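Local structure of 2-oxoglutarate (2OG) and Fe(II)-dependent oxygenase superfamily protein (Arabidopsis thaliana, 6KWA) at residues Ile209-Met214 with Gly221-Val226. The protein probably catalyses the irreversible, 2-oxoglutarate-dependent oxidation of the auxin indole-3-acetic acid to inactive 2-oxoindole-3-acetic acid. Sequence-based numbering, arbitrary orientation.
Sequences INLGDM and GRLCNV
Asp213 and Asn225 meet through one polar bond: Asn225 ND2 donates to Asp213 OD1, nearly straight at 162°. The modelled ND2 to OD1 separation of 2.5 Å is unusually short, and its exact length is doubtful. The oxygen is met almost along its C-O axis and lies in the plane of the amide, while carboxylate and amide planes are turned 62° apart. With Asn225 CG between its own backbone N and carbonyl carbon (chi1 54°), the amide is placed at the Asp213 carboxylate, and Asn225 CB rests 3.4 Å from Gly212 C. Asp213 OD1 also bonds Thr170 OG1, so an alanine at Asp213 would probably leave both the Asn225 amide and the Thr170 hydroxyl without this acceptor. A second polar cluster gathers on Leu211 O. Asn210 ND2 donates to Leu211 O at 3.0 Å from above the carbonyl plane. Val226 N makes a weak bond to the same oxygen, and a water donates to both Leu211 O and Val226 O. Apolar contacts flank these bonds: Leu211 CD2 packs 3.7 Å from Leu223 CB and also touches both Leu223 methyls, and Val226 CG1 lies 3.7 Å from Asn210 CB. The contact ties the end of strand 207-211 and the start of helix 213-218 to the loop leading into strand 228-231. It borders the metal site of the double-stranded beta-helix fold: Asn210 ND2 bonds the magnesium ligand Asp171, and Val226 O bonds ND1 of His228, another member of the His-Asp-His triad characteristic of 2-oxoglutarate/Fe(II)-dependent oxygenases.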
# COMPACT_ATOMS: atom_id res chain seq x y z
N ILE A 209 -4.22 3.44 -4.53
CA ILE A 209 -3.89 4.07 -3.27
C ILE A 209 -5.03 3.81 -2.35
O ILE A 209 -6.17 3.91 -2.76
CB ILE A 209 -3.71 5.59 -3.40
CG1 ILE A 209 -2.88 5.94 -4.63
CG2 ILE A 209 -3.10 6.17 -2.14
CD1 ILE A 209 -1.51 5.41 -4.59
N ASN A 210 -4.76 3.50 -1.10
CA ASN A 210 -5.85 3.46 -0.16
C ASN A 210 -5.36 3.98 1.16
O ASN A 210 -4.16 3.96 1.44
CB ASN A 210 -6.42 2.06 0.00
CG ASN A 210 -5.51 1.19 0.78
OD1 ASN A 210 -4.66 0.52 0.21
ND2 ASN A 210 -5.63 1.23 2.11
N LEU A 211 -6.29 4.47 1.96
CA LEU A 211 -5.91 5.06 3.24
C LEU A 211 -6.16 4.02 4.33
O LEU A 211 -6.92 3.08 4.10
CB LEU A 211 -6.71 6.35 3.47
CG LEU A 211 -6.25 7.51 2.58
CD1 LEU A 211 -6.73 7.41 1.13
CD2 LEU A 211 -6.70 8.82 3.18
N GLY A 212 -5.47 4.13 5.46
CA GLY A 212 -5.62 3.17 6.54
C GLY A 212 -6.02 3.81 7.88
O GLY A 212 -6.33 5.02 7.95
N ASP A 213 -6.00 3.00 8.93
CA ASP A 213 -6.43 3.43 10.27
C ASP A 213 -5.73 4.71 10.76
O ASP A 213 -6.35 5.57 11.36
CB ASP A 213 -6.20 2.30 11.28
CG ASP A 213 -7.12 1.08 11.05
OD1 ASP A 213 -8.20 1.21 10.39
OD2 ASP A 213 -6.74 -0.02 11.52
N MET A 214 -4.45 4.85 10.45
CA MET A 214 -3.69 6.01 10.92
C MET A 214 -4.17 7.29 10.28
O MET A 214 -4.02 8.36 10.86
CB MET A 214 -2.22 5.81 10.62
CG MET A 214 -1.28 6.48 11.57
SD MET A 214 -1.43 5.86 13.27
CE MET A 214 -1.62 4.09 13.02
N GLY A 221 -11.22 11.47 11.92
CA GLY A 221 -12.39 10.83 11.35
C GLY A 221 -12.76 11.22 9.93
O GLY A 221 -13.66 10.66 9.33
N ARG A 222 -12.02 12.15 9.34
CA ARG A 222 -12.40 12.63 8.01
C ARG A 222 -11.97 11.67 6.89
O ARG A 222 -12.74 11.40 5.97
CB ARG A 222 -11.82 14.01 7.83
CG ARG A 222 -12.44 14.90 8.87
CD ARG A 222 -11.76 16.21 8.97
NE ARG A 222 -12.43 17.13 8.10
CZ ARG A 222 -13.01 18.24 8.52
NH1 ARG A 222 -12.97 18.54 9.81
NH2 ARG A 222 -13.61 19.02 7.63
N LEU A 223 -10.72 11.24 6.92
CA LEU A 223 -10.25 10.29 5.92
C LEU A 223 -10.82 8.88 6.19
O LEU A 223 -10.84 8.42 7.33
CB LEU A 223 -8.72 10.29 5.90
CG LEU A 223 -8.14 11.67 5.56
CD1 LEU A 223 -6.63 11.73 5.77
CD2 LEU A 223 -8.50 12.07 4.13
N CYS A 224 -11.33 8.23 5.14
CA CYS A 224 -11.88 6.87 5.22
C CYS A 224 -10.83 5.76 5.26
O CYS A 224 -10.06 5.59 4.30
CB CYS A 224 -12.82 6.63 4.06
SG CYS A 224 -13.54 4.95 4.10
N ASN A 225 -10.73 5.02 6.35
CA ASN A 225 -9.83 3.87 6.33
C ASN A 225 -10.55 2.70 5.66
O ASN A 225 -11.27 1.93 6.30
CB ASN A 225 -9.36 3.51 7.75
CG ASN A 225 -10.52 3.30 8.72
OD1 ASN A 225 -11.61 3.82 8.53
ND2 ASN A 225 -10.28 2.49 9.76
N VAL A 226 -10.36 2.57 4.35
CA VAL A 226 -11.25 1.72 3.58
C VAL A 226 -11.14 0.22 3.92
O VAL A 226 -10.06 -0.33 4.18
CB VAL A 226 -11.03 1.93 2.05
CG1 VAL A 226 -9.65 1.46 1.61
CG2 VAL A 226 -12.17 1.24 1.25
O HOH W 1 -7.91 0.65 5.00